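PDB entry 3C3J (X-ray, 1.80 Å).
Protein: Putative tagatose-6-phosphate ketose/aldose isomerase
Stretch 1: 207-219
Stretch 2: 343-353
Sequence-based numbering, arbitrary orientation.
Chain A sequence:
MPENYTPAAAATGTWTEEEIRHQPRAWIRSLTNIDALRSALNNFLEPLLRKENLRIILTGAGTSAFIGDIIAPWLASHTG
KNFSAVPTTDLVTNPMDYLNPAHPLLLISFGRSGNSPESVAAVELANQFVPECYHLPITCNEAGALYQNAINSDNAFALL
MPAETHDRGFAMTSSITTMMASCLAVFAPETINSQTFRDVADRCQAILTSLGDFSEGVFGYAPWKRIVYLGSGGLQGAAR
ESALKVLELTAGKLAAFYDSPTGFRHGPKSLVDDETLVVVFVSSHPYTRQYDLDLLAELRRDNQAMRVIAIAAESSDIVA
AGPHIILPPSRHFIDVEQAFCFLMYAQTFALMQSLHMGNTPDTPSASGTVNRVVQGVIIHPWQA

Stretch 1, residues 207-219: ILTSLGDFSEGVF
Stretch 2 343-353: LMYAQTFALMQ

Stretch 2 is helical throughout (phi/psi near -60/-45); stretch 1 leaves its helix after Ser-210 and continues along the stretch 2 helix through two turns, type II' from Leu-211 to Phe-214 and type I from Phe-214 to Gly-217. Register follows from the CA pairs: Leu-208 CA to Met-344 CA 7.1 Å, Gly-217 CA to Met-352 CA 5.2 Å, Val-218 CA to Phe-349 CA 5.3 Å. No direct hydrogen bond joins the stretches, which bury 751 Å² mainly by apolar packing.

Tyr-345 (chi1 -62°, chi2 -82°) starts sideways, but its end comes nearer: Ile-207 (m, t) sets CG2 3.7 Å from the ring centroid, 24° off the normal, while Val-218 CG1 lies at the ring edge, 4.0 Å from Tyr-345 CD1. Water 1 bridges Tyr-345 OH (2.7 Å) and Ser-210 OG (2.8 Å); Ser-210, in p, also donates from OG to Ile-207 O at 2.6 Å.

Thr-348 takes p, directing CG2 over the Phe-214 ring (m, chi2 -20°), 4.2 Å from its centroid, with OG1 3.3 Å from Val-218 CG2 (Val-218 in t); the same rotamer puts Thr-348 OG1 2.8 Å from Met-344 O and 3.2 Å from Tyr-345 O. Met-352, modelled as selenomethionine (m, m, p), places SE 3.7 Å from Phe-214 CB. Gly-217, at phi 81°, packs CA 3.8 Å from Met-352 CB. Phe-349 (t, chi2 65°) meets Phe-219 (m, chi2 -42°) obliquely: centroids 4.6 Å apart, planes at 44°.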

# COMPACT_ATOMS: atom_id res chain seq x y z
N ILE A 207 -19.42 -7.66 -20.53
CA ILE A 207 -18.04 -7.27 -20.79
C ILE A 207 -17.32 -8.44 -21.46
O ILE A 207 -16.73 -8.29 -22.53
CB ILE A 207 -17.28 -6.82 -19.51
CG1 ILE A 207 -17.84 -5.45 -19.01
CG2 ILE A 207 -15.77 -6.72 -19.79
CD1 ILE A 207 -17.42 -5.03 -17.60
N LEU A 208 -17.42 -9.60 -20.85
CA LEU A 208 -16.75 -10.78 -21.41
C LEU A 208 -17.25 -11.08 -22.82
O LEU A 208 -16.48 -11.35 -23.71
CB LEU A 208 -16.98 -11.97 -20.49
CG LEU A 208 -16.29 -11.91 -19.12
CD1 LEU A 208 -16.59 -13.20 -18.32
CD2 LEU A 208 -14.77 -11.65 -19.25
N THR A 209 -18.56 -11.01 -23.02
CA THR A 209 -19.15 -11.18 -24.36
C THR A 209 -18.60 -10.15 -25.35
O THR A 209 -18.27 -10.48 -26.51
CB THR A 209 -20.68 -11.12 -24.29
OG1 THR A 209 -21.15 -12.19 -23.46
CG2 THR A 209 -21.28 -11.26 -25.67
N SER A 210 -18.48 -8.90 -24.90
CA SER A 210 -17.95 -7.83 -25.75
C SER A 210 -16.52 -8.06 -26.21
O SER A 210 -16.11 -7.49 -27.22
CB SER A 210 -18.05 -6.47 -25.04
OG SER A 210 -17.00 -6.28 -24.11
N LEU A 211 -15.76 -8.87 -25.48
CA LEU A 211 -14.39 -9.20 -25.82
C LEU A 211 -14.26 -10.42 -26.75
O LEU A 211 -13.15 -10.79 -27.14
CB LEU A 211 -13.56 -9.41 -24.54
CG LEU A 211 -13.57 -8.15 -23.64
CD1 LEU A 211 -12.88 -8.42 -22.30
CD2 LEU A 211 -12.95 -6.97 -24.37
N GLY A 212 -15.39 -11.00 -27.13
CA GLY A 212 -15.39 -12.15 -28.04
C GLY A 212 -14.54 -13.31 -27.53
O GLY A 212 -14.60 -13.64 -26.34
N ASP A 213 -13.74 -13.92 -28.40
CA ASP A 213 -12.85 -15.02 -27.99
C ASP A 213 -11.50 -14.57 -27.39
O ASP A 213 -10.59 -15.40 -27.21
CB ASP A 213 -12.59 -15.98 -29.16
CG ASP A 213 -11.82 -15.34 -30.30
OD1 ASP A 213 -11.36 -14.18 -30.23
OD2 ASP A 213 -11.68 -16.04 -31.32
N PHE A 214 -11.39 -13.26 -27.17
CA PHE A 214 -10.30 -12.57 -26.49
C PHE A 214 -9.07 -12.38 -27.39
O PHE A 214 -8.09 -11.78 -26.95
CB PHE A 214 -9.85 -13.28 -25.20
CG PHE A 214 -10.92 -13.48 -24.14
CD1 PHE A 214 -12.09 -12.73 -24.10
CD2 PHE A 214 -10.69 -14.38 -23.10
CE1 PHE A 214 -13.04 -12.93 -23.10
CE2 PHE A 214 -11.60 -14.57 -22.09
CZ PHE A 214 -12.79 -13.83 -22.07
N SER A 215 -9.13 -12.85 -28.62
CA SER A 215 -7.95 -12.90 -29.48
C SER A 215 -7.40 -11.50 -29.80
O SER A 215 -6.22 -11.39 -30.11
CB SER A 215 -8.26 -13.67 -30.79
OG SER A 215 -9.30 -13.06 -31.52
N GLU A 216 -8.22 -10.46 -29.71
CA GLU A 216 -7.74 -9.08 -29.91
C GLU A 216 -6.85 -8.57 -28.76
O GLU A 216 -6.20 -7.53 -28.89
CB GLU A 216 -8.88 -8.07 -30.09
CG GLU A 216 -10.13 -8.53 -30.81
CD GLU A 216 -10.00 -8.47 -32.26
OE1 GLU A 216 -9.02 -9.07 -32.77
OE2 GLU A 216 -10.88 -7.85 -32.90
N GLY A 217 -6.83 -9.27 -27.63
CA GLY A 217 -5.92 -8.94 -26.55
C GLY A 217 -6.36 -7.80 -25.65
O GLY A 217 -5.55 -7.31 -24.87
N VAL A 218 -7.62 -7.36 -25.79
CA VAL A 218 -8.30 -6.42 -24.87
C VAL A 218 -7.87 -4.95 -24.96
O VAL A 218 -8.69 -4.09 -25.31
CB VAL A 218 -8.22 -6.89 -23.39
CG1 VAL A 218 -9.17 -6.03 -22.52
CG2 VAL A 218 -8.58 -8.39 -23.31
N PHE A 219 -6.63 -4.65 -24.55
CA PHE A 219 -6.02 -3.36 -24.83
C PHE A 219 -5.16 -3.46 -26.09
O PHE A 219 -4.81 -2.43 -26.67
CB PHE A 219 -5.17 -2.85 -23.67
CG PHE A 219 -5.88 -2.85 -22.33
CD1 PHE A 219 -7.19 -2.43 -22.23
CD2 PHE A 219 -5.22 -3.24 -21.17
CE1 PHE A 219 -7.86 -2.43 -21.00
CE2 PHE A 219 -5.90 -3.26 -19.93
CZ PHE A 219 -7.20 -2.85 -19.86
N LEU A 343 -11.80 -5.42 -13.22
CA LEU A 343 -11.05 -6.65 -13.15
C LEU A 343 -11.24 -7.57 -14.36
O LEU A 343 -10.31 -8.24 -14.77
CB LEU A 343 -11.34 -7.40 -11.83
CG LEU A 343 -10.63 -6.78 -10.62
CD1 LEU A 343 -11.07 -7.47 -9.33
CD2 LEU A 343 -9.08 -6.75 -10.74
N MSE A 344 -12.44 -7.58 -14.94
CA MSE A 344 -12.70 -8.36 -16.16
C MSE A 344 -11.71 -7.98 -17.26
O MSE A 344 -11.14 -8.88 -17.91
CB MSE A 344 -14.15 -8.17 -16.67
CG MSE A 344 -15.24 -8.57 -15.69
SE MSE A 344 -15.14 -10.49 -15.10
CE MSE A 344 -14.13 -10.23 -13.39
N TYR A 345 -11.49 -6.68 -17.45
CA TYR A 345 -10.54 -6.21 -18.46
C TYR A 345 -9.10 -6.56 -18.07
O TYR A 345 -8.37 -7.07 -18.90
CB TYR A 345 -10.67 -4.70 -18.73
CG TYR A 345 -12.03 -4.31 -19.28
CD1 TYR A 345 -12.32 -4.44 -20.63
CD2 TYR A 345 -13.01 -3.78 -18.44
CE1 TYR A 345 -13.57 -4.10 -21.12
CE2 TYR A 345 -14.25 -3.43 -18.91
CZ TYR A 345 -14.53 -3.58 -20.26
OH TYR A 345 -15.76 -3.22 -20.73
N ALA A 346 -8.71 -6.30 -16.81
CA ALA A 346 -7.36 -6.58 -16.34
C ALA A 346 -6.98 -8.07 -16.42
O ALA A 346 -5.85 -8.43 -16.82
CB ALA A 346 -7.20 -6.07 -14.90
N GLN A 347 -7.91 -8.95 -16.04
CA GLN A 347 -7.64 -10.39 -16.06
C GLN A 347 -7.44 -10.90 -17.49
O GLN A 347 -6.49 -11.64 -17.79
CB GLN A 347 -8.77 -11.17 -15.41
CG GLN A 347 -8.96 -10.95 -13.91
CD GLN A 347 -10.29 -11.54 -13.43
OE1 GLN A 347 -11.19 -11.78 -14.24
NE2 GLN A 347 -10.43 -11.73 -12.12
N THR A 348 -8.36 -10.51 -18.35
CA THR A 348 -8.36 -10.97 -19.73
C THR A 348 -7.17 -10.35 -20.45
O THR A 348 -6.51 -11.04 -21.19
CB THR A 348 -9.71 -10.71 -20.43
OG1 THR A 348 -9.99 -9.31 -20.44
CG2 THR A 348 -10.84 -11.42 -19.68
N PHE A 349 -6.86 -9.08 -20.19
CA PHE A 349 -5.62 -8.49 -20.74
C PHE A 349 -4.35 -9.30 -20.40
O PHE A 349 -3.55 -9.65 -21.27
CB PHE A 349 -5.44 -7.05 -20.27
CG PHE A 349 -4.20 -6.40 -20.79
CD1 PHE A 349 -4.03 -6.18 -22.14
CD2 PHE A 349 -3.20 -5.99 -19.93
CE1 PHE A 349 -2.89 -5.57 -22.63
CE2 PHE A 349 -2.06 -5.38 -20.43
CZ PHE A 349 -1.92 -5.17 -21.79
N ALA A 350 -4.17 -9.58 -19.10
CA ALA A 350 -3.01 -10.32 -18.65
C ALA A 350 -2.91 -11.72 -19.28
O ALA A 350 -1.82 -12.15 -19.69
CB ALA A 350 -3.02 -10.39 -17.09
N LEU A 351 -4.04 -12.42 -19.37
CA LEU A 351 -4.07 -13.76 -19.96
C LEU A 351 -3.58 -13.72 -21.42
O LEU A 351 -2.75 -14.54 -21.82
CB LEU A 351 -5.49 -14.33 -19.87
CG LEU A 351 -5.78 -15.65 -20.60
CD1 LEU A 351 -5.00 -16.84 -20.03
CD2 LEU A 351 -7.27 -15.91 -20.68
N MSE A 352 -4.07 -12.74 -22.20
CA MSE A 352 -3.73 -12.62 -23.62
C MSE A 352 -2.33 -12.07 -23.89
O MSE A 352 -1.68 -12.45 -24.87
CB MSE A 352 -4.80 -11.81 -24.36
CG MSE A 352 -6.21 -12.38 -24.24
SE MSE A 352 -6.38 -14.37 -24.54
CE MSE A 352 -5.09 -15.17 -23.34
N GLN A 353 -1.84 -11.20 -23.01
CA GLN A 353 -0.44 -10.82 -23.07
C GLN A 353 0.46 -12.04 -22.86
O GLN A 353 1.45 -12.22 -23.56
CB GLN A 353 -0.12 -9.75 -22.01
CG GLN A 353 -0.74 -8.39 -22.30
CD GLN A 353 -0.20 -7.74 -23.56
OE1 GLN A 353 -0.90 -7.62 -24.57
NE2 GLN A 353 1.07 -7.37 -23.52
O HOH W 1 -16.17 -3.70 -23.39
O HOH W 2 -3.48 -8.91 -24.09